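Local coordinates for protein methyltransferase (Pyrococcus horikoshii, PDB 1IXK) that probably methylates the five-position of cytidine in RNA such as tRNA, using S-adenosyl-L-methionine as methyl donor, at residues A[10-15]-A[19-24]; A[87-92]-A[100-105]; A[220-225]-A[255-260]; A[260-265]-A[289-294]. All blocks are in the same frame, centred on the assembly; numbering follows the deposited sequence.

Contact 1 (A[10-15]-A[19-24]); sequences KLLRLG and LFADRY
L11 and A21 meet where helices 5-13 and 18-28 come nearest within these ranges, with their CA atoms 6.1 Å apart. The single methyl of A21 takes the contact. L11 CD1 presses on A21 CB at 3.7 Å, and L11 CB lies behind it at 3.9 Å from the same carbon. The backbone places CB of L11, while its first torsion (chi1 -72°, CG anti to the carbonyl carbon) brings CD1 onto the alanine methyl. Both residues are buried, and the small side chain is what lets the two backbones close in. L12 belongs to the loose margin. It is partly exposed, and its CD2 only grazes A21 CB at 4.5 Å. At G15 the first helix has ended in a Schellman motif with positive phi, and the chain turns within a few residues into helix 18-28. The pair belongs to the N-terminal group of helices: L11 also packs on A36 of helix 31-38, while F20 and R23 of helix 18-28 rest on I218 of helix 215-235.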
# COMPACT_ATOMS: atom_id res chain seq x y z
N LYS A 10 -14.07 -5.70 25.78
CA LYS A 10 -14.52 -5.54 24.40
C LYS A 10 -13.41 -5.95 23.43
O LYS A 10 -13.67 -6.66 22.45
CB LYS A 10 -14.93 -4.09 24.13
CG LYS A 10 -16.36 -3.78 24.55
CD LYS A 10 -16.75 -2.35 24.23
CE LYS A 10 -18.25 -2.14 24.38
NZ LYS A 10 -18.73 -2.53 25.74
N LEU A 11 -12.19 -5.52 23.71
CA LEU A 11 -11.06 -5.88 22.85
C LEU A 11 -10.79 -7.38 22.92
O LEU A 11 -10.47 -8.00 21.92
CB LEU A 11 -9.81 -5.10 23.26
CG LEU A 11 -9.82 -3.61 22.92
CD1 LEU A 11 -8.59 -2.95 23.51
CD2 LEU A 11 -9.86 -3.43 21.41
N LEU A 12 -10.93 -7.96 24.11
CA LEU A 12 -10.71 -9.40 24.27
C LEU A 12 -11.74 -10.18 23.48
O LEU A 12 -11.43 -11.21 22.88
CB LEU A 12 -10.79 -9.80 25.75
CG LEU A 12 -9.54 -9.62 26.63
CD1 LEU A 12 -8.44 -10.56 26.16
CD2 LEU A 12 -9.06 -8.20 26.57
N ARG A 13 -12.98 -9.69 23.46
CA ARG A 13 -14.04 -10.37 22.73
C ARG A 13 -13.81 -10.32 21.22
O ARG A 13 -14.15 -11.26 20.50
CB ARG A 13 -15.40 -9.77 23.07
CG ARG A 13 -15.82 -10.00 24.52
CD ARG A 13 -17.25 -9.57 24.77
NE ARG A 13 -17.64 -9.71 26.17
CZ ARG A 13 -17.64 -10.86 26.84
NH1 ARG A 13 -17.28 -11.98 26.24
NH2 ARG A 13 -18.02 -10.88 28.12
N LEU A 14 -13.23 -9.22 20.74
CA LEU A 14 -12.96 -9.09 19.32
C LEU A 14 -11.87 -10.06 18.88
O LEU A 14 -11.62 -10.23 17.69
CB LEU A 14 -12.55 -7.65 18.97
CG LEU A 14 -13.64 -6.59 19.10
CD1 LEU A 14 -13.10 -5.26 18.60
CD2 LEU A 14 -14.87 -6.99 18.29
N GLY A 15 -11.21 -10.68 19.85
CA GLY A 15 -10.17 -11.64 19.54
C GLY A 15 -8.75 -11.21 19.87
O GLY A 15 -7.80 -11.93 19.57
N LEU A 19 -2.14 -8.50 25.64
CA LEU A 19 -0.93 -7.79 25.25
C LEU A 19 -1.23 -6.76 24.15
O LEU A 19 -0.89 -5.59 24.28
CB LEU A 19 0.13 -8.77 24.75
CG LEU A 19 1.41 -8.16 24.16
CD1 LEU A 19 2.06 -7.22 25.17
CD2 LEU A 19 2.36 -9.27 23.76
N PHE A 20 -1.88 -7.21 23.08
CA PHE A 20 -2.21 -6.32 21.98
C PHE A 20 -3.23 -5.27 22.40
O PHE A 20 -3.18 -4.13 21.94
CB PHE A 20 -2.76 -7.10 20.78
CG PHE A 20 -1.69 -7.78 19.96
CD1 PHE A 20 -1.93 -8.10 18.62
CD2 PHE A 20 -0.46 -8.11 20.51
CE1 PHE A 20 -0.95 -8.74 17.85
CE2 PHE A 20 0.52 -8.75 19.75
CZ PHE A 20 0.28 -9.06 18.42
N ALA A 21 -4.15 -5.65 23.29
CA ALA A 21 -5.14 -4.70 23.77
C ALA A 21 -4.43 -3.59 24.54
O ALA A 21 -4.74 -2.41 24.37
CB ALA A 21 -6.15 -5.41 24.68
N ASP A 22 -3.47 -3.96 25.38
CA ASP A 22 -2.72 -2.98 26.16
C ASP A 22 -1.87 -2.12 25.23
O ASP A 22 -1.74 -0.92 25.43
CB ASP A 22 -1.83 -3.66 27.20
CG ASP A 22 -2.62 -4.20 28.39
OD1 ASP A 22 -3.68 -3.62 28.72
OD2 ASP A 22 -2.18 -5.19 29.00
N ARG A 23 -1.28 -2.74 24.21
CA ARG A 23 -0.47 -2.00 23.25
C ARG A 23 -1.30 -0.95 22.51
O ARG A 23 -0.92 0.22 22.43
CB ARG A 23 0.17 -2.97 22.25
CG ARG A 23 1.46 -3.62 22.73
CD ARG A 23 1.87 -4.81 21.86
NE ARG A 23 2.08 -4.47 20.45
CZ ARG A 23 3.21 -3.99 19.94
NH1 ARG A 23 4.26 -3.77 20.72
NH2 ARG A 23 3.29 -3.72 18.64
N TYR A 24 -2.44 -1.37 21.97
CA TYR A 24 -3.28 -0.43 21.24
C TYR A 24 -3.78 0.72 22.12
O TYR A 24 -3.86 1.85 21.66
CB TYR A 24 -4.46 -1.15 20.57
CG TYR A 24 -4.01 -2.12 19.50
CD1 TYR A 24 -2.81 -1.92 18.81
CD2 TYR A 24 -4.77 -3.24 19.17
CE1 TYR A 24 -2.38 -2.80 17.83
CE2 TYR A 24 -4.35 -4.14 18.18
CZ TYR A 24 -3.15 -3.91 17.52
OH TYR A 24 -2.72 -4.79 16.54

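Contact 2 (A[87-92]-A[100-105]); sequences FSITST and IYIQEA
I89 and T90, in the 3-10 turn that leads into helix 93-96, pack on I100 and I102 of strand 100-102, an outermost strand of the four-stranded antiparallel sheet in the N-terminal domain, probably ferredoxin-like as in its relatives. The close contacts are between apolar carbons. I89 and I100 meet end-on, with I89 CG1 3.7 Å from I100 CD1. On I100, CG1 stands between the backbone N and the carbonyl carbon (chi1 57°), and the extended end beyond it carries CD1 out to the turn. The other branch of I89 serves the next inward-facing strand residue: CG2 lies 3.8 Å from CD1 of I102, the two chains passing at a slant. T90 closes the margin, its CG2 set at about a right angle to I102 and 4.1 Å from I102 CG1. The hydroxyl OG1 of T90 turns back and donates to OG of S88 at 2.7 Å, which fixes the rotation of the threonine. With an alanine here both branches go, which would probably leave S88 OG without its short bond and open a gap beside I102. Around this core F47 of strand 46-49 backs both isoleucines of the strand, and F95 of helix 93-96 covers T90. T92 is the N-cap of that helix: its OG1 accepts from the backbone N of F95 and donates to O of I89 at 2.7 Å, tilted 21° from the carbonyl plane.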
# COMPACT_ATOMS: atom_id res chain seq x y z
N PHE A 87 -25.72 -3.51 -10.30
CA PHE A 87 -25.32 -4.91 -10.46
C PHE A 87 -23.81 -4.97 -10.29
O PHE A 87 -23.16 -3.93 -10.23
CB PHE A 87 -25.72 -5.46 -11.85
CG PHE A 87 -25.23 -4.63 -13.01
CD1 PHE A 87 -25.78 -3.38 -13.27
CD2 PHE A 87 -24.22 -5.10 -13.85
CE1 PHE A 87 -25.34 -2.61 -14.35
CE2 PHE A 87 -23.77 -4.35 -14.93
CZ PHE A 87 -24.33 -3.10 -15.18
N SER A 88 -23.26 -6.18 -10.20
CA SER A 88 -21.82 -6.37 -10.01
C SER A 88 -20.97 -5.57 -10.98
O SER A 88 -21.12 -5.68 -12.20
CB SER A 88 -21.47 -7.85 -10.13
OG SER A 88 -20.08 -8.04 -9.92
N ILE A 89 -20.06 -4.76 -10.43
CA ILE A 89 -19.19 -3.93 -11.25
C ILE A 89 -18.26 -4.79 -12.10
O ILE A 89 -17.80 -4.37 -13.16
CB ILE A 89 -18.35 -2.98 -10.36
CG1 ILE A 89 -17.51 -2.05 -11.24
CG2 ILE A 89 -17.44 -3.78 -9.44
CD1 ILE A 89 -18.33 -1.10 -12.08
N THR A 90 -17.99 -6.01 -11.63
CA THR A 90 -17.11 -6.91 -12.37
C THR A 90 -17.84 -7.60 -13.53
O THR A 90 -17.23 -8.36 -14.29
CB THR A 90 -16.49 -7.98 -11.43
OG1 THR A 90 -17.52 -8.58 -10.64
CG2 THR A 90 -15.45 -7.34 -10.52
N SER A 91 -19.13 -7.33 -13.68
CA SER A 91 -19.90 -7.93 -14.77
C SER A 91 -20.06 -6.92 -15.90
O SER A 91 -20.65 -7.22 -16.94
CB SER A 91 -21.28 -8.37 -14.28
OG SER A 91 -21.18 -9.43 -13.34
N THR A 92 -19.51 -5.72 -15.71
CA THR A 92 -19.60 -4.67 -16.72
C THR A 92 -18.55 -4.83 -17.81
O THR A 92 -17.49 -5.42 -17.58
CB THR A 92 -19.37 -3.28 -16.09
OG1 THR A 92 -18.05 -3.22 -15.55
CG2 THR A 92 -20.38 -3.02 -14.99
N ILE A 100 -11.20 -0.58 -16.14
CA ILE A 100 -11.09 -0.31 -14.71
C ILE A 100 -10.48 -1.52 -14.03
O ILE A 100 -10.52 -2.64 -14.56
CB ILE A 100 -12.46 -0.00 -14.06
CG1 ILE A 100 -13.44 -1.16 -14.29
CG2 ILE A 100 -13.03 1.30 -14.62
CD1 ILE A 100 -14.71 -1.04 -13.48
N TYR A 101 -9.89 -1.30 -12.86
CA TYR A 101 -9.27 -2.37 -12.09
C TYR A 101 -9.77 -2.26 -10.66
O TYR A 101 -9.79 -1.17 -10.09
CB TYR A 101 -7.75 -2.25 -12.13
CG TYR A 101 -7.02 -3.38 -11.43
CD1 TYR A 101 -6.75 -3.32 -10.07
CD2 TYR A 101 -6.64 -4.52 -12.14
CE1 TYR A 101 -6.11 -4.38 -9.42
CE2 TYR A 101 -6.00 -5.58 -11.50
CZ TYR A 101 -5.74 -5.50 -10.14
OH TYR A 101 -5.10 -6.55 -9.52
N ILE A 102 -10.19 -3.38 -10.08
CA ILE A 102 -10.71 -3.38 -8.72
C ILE A 102 -9.62 -3.63 -7.68
O ILE A 102 -8.90 -4.61 -7.75
CB ILE A 102 -11.80 -4.46 -8.53
CG1 ILE A 102 -12.91 -4.29 -9.57
CG2 ILE A 102 -12.38 -4.38 -7.12
CD1 ILE A 102 -13.69 -3.00 -9.43
N GLN A 103 -9.51 -2.72 -6.72
CA GLN A 103 -8.53 -2.83 -5.65
C GLN A 103 -8.93 -1.90 -4.52
O GLN A 103 -9.71 -0.96 -4.71
CB GLN A 103 -7.13 -2.47 -6.16
CG GLN A 103 -6.97 -1.04 -6.65
CD GLN A 103 -5.57 -0.74 -7.16
OE1 GLN A 103 -5.38 0.14 -7.99
NE2 GLN A 103 -4.58 -1.48 -6.65
N GLU A 104 -8.40 -2.15 -3.33
CA GLU A 104 -8.71 -1.34 -2.17
C GLU A 104 -8.20 0.08 -2.34
O GLU A 104 -7.18 0.31 -2.99
CB GLU A 104 -8.09 -1.96 -0.92
CG GLU A 104 -8.63 -3.34 -0.59
CD GLU A 104 -7.90 -3.97 0.58
OE1 GLU A 104 -7.76 -3.29 1.62
OE2 GLU A 104 -7.46 -5.13 0.46
N ALA A 105 -8.90 1.04 -1.74
CA ALA A 105 -8.51 2.44 -1.83
C ALA A 105 -7.09 2.64 -1.33
O ALA A 105 -6.28 3.30 -1.97
CB ALA A 105 -9.47 3.30 -1.03

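Contact 3 (A[220-225]-A[255-260]); sequences FCQGLQ and EFVIQW
Q222 and V257 face each other where helices 215-235 and 255-264 lie side by side, Q222 CG being 4.2 Å from V257 CG2. The two side chains run past one another, pointing opposite ways. CG of Q222 is anti to its own N (chi1 171°) and the chain stays extended, which carries the amide onward to F256. There NE2 sits 3.9 Å from F256 CB and near the plane of the phenylalanine ring, at its edge; amide and ring planes are 26° apart. Q225, one turn further along, adds its CB 4.4 Å from the same V257 CG2, while its amide leads away from the partner helix. The short segments are 10.3 Å apart at their axes and cross at -30°; with side chains no nearer than these approaches, the packing is moderate. In the second shell, weak hydrogen bonds run from Q222 NE2 to the backbone O of E252 and from Q225 NE2 to Y244 OH. V257 rests on Y244 of strand 240-246 and on L229 of helix 215-235, and E255 is tied by a salt bridge to R296. This is the helix layer on one side of a class I methyltransferase sheet: helix 215-235 makes the beta-alpha-beta crossover between parallel strands 188-194 and 240-246, and helix 255-264 follows the second strand as its neighbour.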
# COMPACT_ATOMS: atom_id res chain seq x y z
N PHE A 220 9.05 -11.21 12.79
CA PHE A 220 9.38 -11.80 11.50
C PHE A 220 9.18 -10.79 10.37
O PHE A 220 10.06 -10.60 9.53
CB PHE A 220 8.51 -13.03 11.24
CG PHE A 220 8.82 -13.71 9.93
CD1 PHE A 220 9.99 -14.45 9.77
CD2 PHE A 220 7.94 -13.61 8.86
CE1 PHE A 220 10.28 -15.06 8.56
CE2 PHE A 220 8.23 -14.22 7.64
CZ PHE A 220 9.40 -14.95 7.49
N CYS A 221 8.02 -10.14 10.36
CA CYS A 221 7.72 -9.16 9.33
C CYS A 221 8.66 -7.95 9.40
O CYS A 221 9.10 -7.44 8.38
CB CYS A 221 6.27 -8.70 9.43
SG CYS A 221 5.06 -9.99 8.97
N GLN A 222 8.96 -7.50 10.62
CA GLN A 222 9.85 -6.36 10.80
C GLN A 222 11.23 -6.67 10.22
O GLN A 222 11.83 -5.83 9.56
CB GLN A 222 10.01 -6.02 12.28
CG GLN A 222 11.10 -4.99 12.54
CD GLN A 222 11.28 -4.70 14.01
OE1 GLN A 222 11.56 -5.59 14.80
NE2 GLN A 222 11.13 -3.44 14.38
N GLY A 223 11.72 -7.88 10.50
CA GLY A 223 13.02 -8.28 10.00
C GLY A 223 12.99 -8.37 8.49
O GLY A 223 13.90 -7.88 7.81
N LEU A 224 11.95 -9.00 7.95
CA LEU A 224 11.83 -9.13 6.51
C LEU A 224 11.70 -7.75 5.87
O LEU A 224 12.26 -7.50 4.81
CB LEU A 224 10.61 -9.98 6.16
CG LEU A 224 10.33 -10.19 4.67
CD1 LEU A 224 11.56 -10.79 3.99
CD2 LEU A 224 9.12 -11.12 4.52
N GLN A 225 10.97 -6.85 6.53
CA GLN A 225 10.79 -5.49 6.03
C GLN A 225 12.13 -4.77 5.98
O GLN A 225 12.45 -4.08 5.01
CB GLN A 225 9.82 -4.71 6.92
CG GLN A 225 8.37 -5.11 6.78
CD GLN A 225 7.85 -4.93 5.37
OE1 GLN A 225 8.18 -5.69 4.47
NE2 GLN A 225 7.03 -3.90 5.18
N GLU A 255 7.00 2.78 11.83
CA GLU A 255 7.88 3.83 12.34
C GLU A 255 9.27 3.34 12.75
O GLU A 255 10.28 4.00 12.48
CB GLU A 255 7.23 4.55 13.52
CG GLU A 255 6.05 5.45 13.14
CD GLU A 255 4.71 4.72 13.08
OE1 GLU A 255 4.68 3.49 13.24
OE2 GLU A 255 3.69 5.41 12.87
N PHE A 256 9.33 2.19 13.41
CA PHE A 256 10.60 1.62 13.86
C PHE A 256 11.52 1.29 12.68
O PHE A 256 12.74 1.48 12.74
CB PHE A 256 10.37 0.35 14.67
CG PHE A 256 9.91 0.58 16.08
CD1 PHE A 256 9.41 1.82 16.48
CD2 PHE A 256 9.94 -0.45 17.01
CE1 PHE A 256 8.95 2.02 17.78
CE2 PHE A 256 9.48 -0.26 18.31
CZ PHE A 256 8.98 0.98 18.70
N VAL A 257 10.93 0.77 11.61
CA VAL A 257 11.71 0.41 10.43
C VAL A 257 12.20 1.67 9.75
O VAL A 257 13.35 1.74 9.30
CB VAL A 257 10.87 -0.41 9.43
CG1 VAL A 257 11.67 -0.69 8.17
CG2 VAL A 257 10.43 -1.71 10.08
N ILE A 258 11.33 2.68 9.66
CA ILE A 258 11.70 3.94 9.04
C ILE A 258 12.78 4.66 9.85
O ILE A 258 13.72 5.21 9.29
CB ILE A 258 10.46 4.86 8.86
CG1 ILE A 258 9.44 4.16 7.96
CG2 ILE A 258 10.86 6.18 8.21
CD1 ILE A 258 10.02 3.67 6.66
N GLN A 259 12.65 4.66 11.18
CA GLN A 259 13.66 5.30 12.02
C GLN A 259 15.00 4.59 11.80
O GLN A 259 16.06 5.22 11.71
CB GLN A 259 13.29 5.23 13.50
CG GLN A 259 14.32 5.92 14.39
CD GLN A 259 14.36 7.42 14.17
OE1 GLN A 259 13.41 8.12 14.48
NE2 GLN A 259 15.47 7.91 13.63
N TRP A 260 14.95 3.26 11.73
CA TRP A 260 16.16 2.48 11.52
C TRP A 260 16.79 2.88 10.19
O TRP A 260 18.01 3.06 10.11
CB TRP A 260 15.84 0.99 11.51
CG TRP A 260 17.00 0.16 11.06
CD1 TRP A 260 18.17 -0.04 11.74
CD2 TRP A 260 17.13 -0.55 9.83
NE1 TRP A 260 19.02 -0.83 11.00
CE2 TRP A 260 18.41 -1.16 9.82
CE3 TRP A 260 16.29 -0.73 8.72
CZ2 TRP A 260 18.86 -1.93 8.75
CZ3 TRP A 260 16.74 -1.50 7.66
CH2 TRP A 260 18.02 -2.09 7.68

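Contact 4 (A[260-265]-A[289-294]); sequences WALDNF and EEIKNA
The flat carboxylate of E290 has L262 over one face: CD2 stands 3.6 Å from OE1 and 3.8 Å from the central carbon CD of E290. OE1 is also within 3.9 Å of L262 CD1. The acid end is held by a hydrogen bond from the backbone N of L269 to OE2, so the leucine meets a fixed group. On the other side of helix 255-264, N264 CB lies 3.8 Å above one face of the W260 ring, and N264 ND2 stands over a face of the F265 ring, near its rim. W260 CZ3 and A261 CA lie in the F265 plane at its edge. The apolar half of the contact is L262 CD1 against I291 CD1 at 3.6 Å, side chains crossing at a slant. In L262, chi1 (-68°, CG anti to the carbonyl carbon) aims the fork at 289-294, and chi2 (169°) sends CD2 to the acid and CD1 to the isoleucine. A serine in place of L262 would probably leave I291 CD1 without its methyl neighbour and the carboxylate face without the leucine's cover. Within the 3-10 segment, E290 O takes two donors, N293 N and N293 ND2, the latter on a lone pair at 3.0 Å. L269 packs beneath both L262 and I291. The arrangement belongs to the part of the class I methyltransferase sheet where antiparallel strand 307-314 enters, between strands 240-246 and 267-270: helix 255-264 links those two, and the loop holding 289-294 leads to strand 295-297, which pairs antiparallel with 307-314.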
# COMPACT_ATOMS: atom_id res chain seq x y z
N TRP A 260 14.95 3.26 11.73
CA TRP A 260 16.16 2.48 11.52
C TRP A 260 16.79 2.88 10.19
O TRP A 260 18.01 3.06 10.11
CB TRP A 260 15.84 0.99 11.51
CG TRP A 260 17.00 0.16 11.06
CD1 TRP A 260 18.17 -0.04 11.74
CD2 TRP A 260 17.13 -0.55 9.83
NE1 TRP A 260 19.02 -0.83 11.00
CE2 TRP A 260 18.41 -1.16 9.82
CE3 TRP A 260 16.29 -0.73 8.72
CZ2 TRP A 260 18.86 -1.93 8.75
CZ3 TRP A 260 16.74 -1.50 7.66
CH2 TRP A 260 18.02 -2.09 7.68
N ALA A 261 15.98 3.04 9.15
CA ALA A 261 16.49 3.42 7.84
C ALA A 261 17.15 4.80 7.88
O ALA A 261 18.21 5.00 7.29
CB ALA A 261 15.37 3.41 6.81
N LEU A 262 16.52 5.74 8.58
CA LEU A 262 17.07 7.08 8.69
C LEU A 262 18.40 7.05 9.43
O LEU A 262 19.31 7.81 9.11
CB LEU A 262 16.08 8.00 9.44
CG LEU A 262 14.76 8.35 8.75
CD1 LEU A 262 13.84 9.03 9.75
CD2 LEU A 262 15.03 9.26 7.56
N ASP A 263 18.52 6.17 10.42
CA ASP A 263 19.76 6.05 11.21
C ASP A 263 20.82 5.24 10.49
O ASP A 263 22.02 5.48 10.65
CB ASP A 263 19.52 5.34 12.55
CG ASP A 263 18.55 6.05 13.45
OD1 ASP A 263 18.30 7.26 13.25
OD2 ASP A 263 18.04 5.40 14.39
N ASN A 264 20.38 4.28 9.70
CA ASN A 264 21.30 3.38 9.01
C ASN A 264 21.75 3.76 7.60
O ASN A 264 22.85 3.38 7.18
CB ASN A 264 20.68 1.98 9.01
CG ASN A 264 21.71 0.90 8.84
OD1 ASN A 264 22.57 0.71 9.70
ND2 ASN A 264 21.64 0.18 7.72
N PHE A 265 20.92 4.49 6.86
CA PHE A 265 21.29 4.86 5.49
C PHE A 265 21.30 6.36 5.25
O PHE A 265 20.84 7.14 6.07
CB PHE A 265 20.35 4.20 4.49
CG PHE A 265 20.18 2.72 4.69
CD1 PHE A 265 19.12 2.22 5.42
CD2 PHE A 265 21.10 1.83 4.14
CE1 PHE A 265 18.96 0.84 5.60
CE2 PHE A 265 20.96 0.46 4.32
CZ PHE A 265 19.88 -0.04 5.05
N GLU A 289 11.47 13.72 14.58
CA GLU A 289 10.32 14.52 14.17
C GLU A 289 10.10 14.33 12.67
O GLU A 289 8.98 14.44 12.18
CB GLU A 289 10.59 16.00 14.48
CG GLU A 289 9.52 16.98 13.98
CD GLU A 289 8.22 16.93 14.78
OE1 GLU A 289 8.14 16.20 15.78
OE2 GLU A 289 7.26 17.64 14.39
N GLU A 290 11.17 14.02 11.95
CA GLU A 290 11.11 13.79 10.51
C GLU A 290 10.10 12.70 10.14
O GLU A 290 9.54 12.70 9.04
CB GLU A 290 12.51 13.45 9.99
CG GLU A 290 12.58 12.88 8.58
CD GLU A 290 13.99 12.91 7.99
OE1 GLU A 290 14.96 12.64 8.73
OE2 GLU A 290 14.13 13.20 6.78
N ILE A 291 9.87 11.78 11.07
CA ILE A 291 8.92 10.68 10.85
C ILE A 291 7.50 11.20 10.61
O ILE A 291 6.67 10.50 10.03
CB ILE A 291 8.91 9.71 12.06
CG1 ILE A 291 10.28 9.05 12.20
CG2 ILE A 291 7.84 8.64 11.89
CD1 ILE A 291 10.64 8.17 11.03
N LYS A 292 7.21 12.43 11.03
CA LYS A 292 5.88 12.98 10.80
C LYS A 292 5.59 13.19 9.32
O LYS A 292 4.46 13.50 8.93
CB LYS A 292 5.67 14.28 11.58
CG LYS A 292 5.57 14.05 13.07
CD LYS A 292 4.84 15.16 13.80
CE LYS A 292 4.72 14.84 15.28
NZ LYS A 292 3.93 15.87 16.01
N ASN A 293 6.61 13.02 8.48
CA ASN A 293 6.44 13.13 7.03
C ASN A 293 5.72 11.86 6.56
O ASN A 293 5.06 11.86 5.51
CB ASN A 293 7.80 13.25 6.32
CG ASN A 293 8.33 14.67 6.31
OD1 ASN A 293 7.77 15.55 5.67
ND2 ASN A 293 9.43 14.90 7.03
N ALA A 294 5.87 10.79 7.34
CA ALA A 294 5.22 9.52 7.04
C ALA A 294 3.75 9.65 7.44
O ALA A 294 3.41 10.48 8.28
CB ALA A 294 5.88 8.39 7.83

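Contacts 3 and 4 are continuous: they share W260, their centres are 11 Å apart, and I258 CG2 touches I291 CD1 at 3.5 Å, so helix 255-264 is packed both by helix 215-235 and by 289-294. Contact 1 stays separate, with nearest atoms about 7 Å from contact 3, yet R23 makes salt bridges to E250 and E252, three and five residues after C247, the predicted nucleophile, which is disulfide-bonded to C197 here. Contact 2 lies across the chain centre, about 33 Å from contact 3 between centres. The predicted S-adenosyl-L-methionine site lies between them: the side chain of I102 is about 9 Å from G131, and that of Q225 about 8 Å from D194.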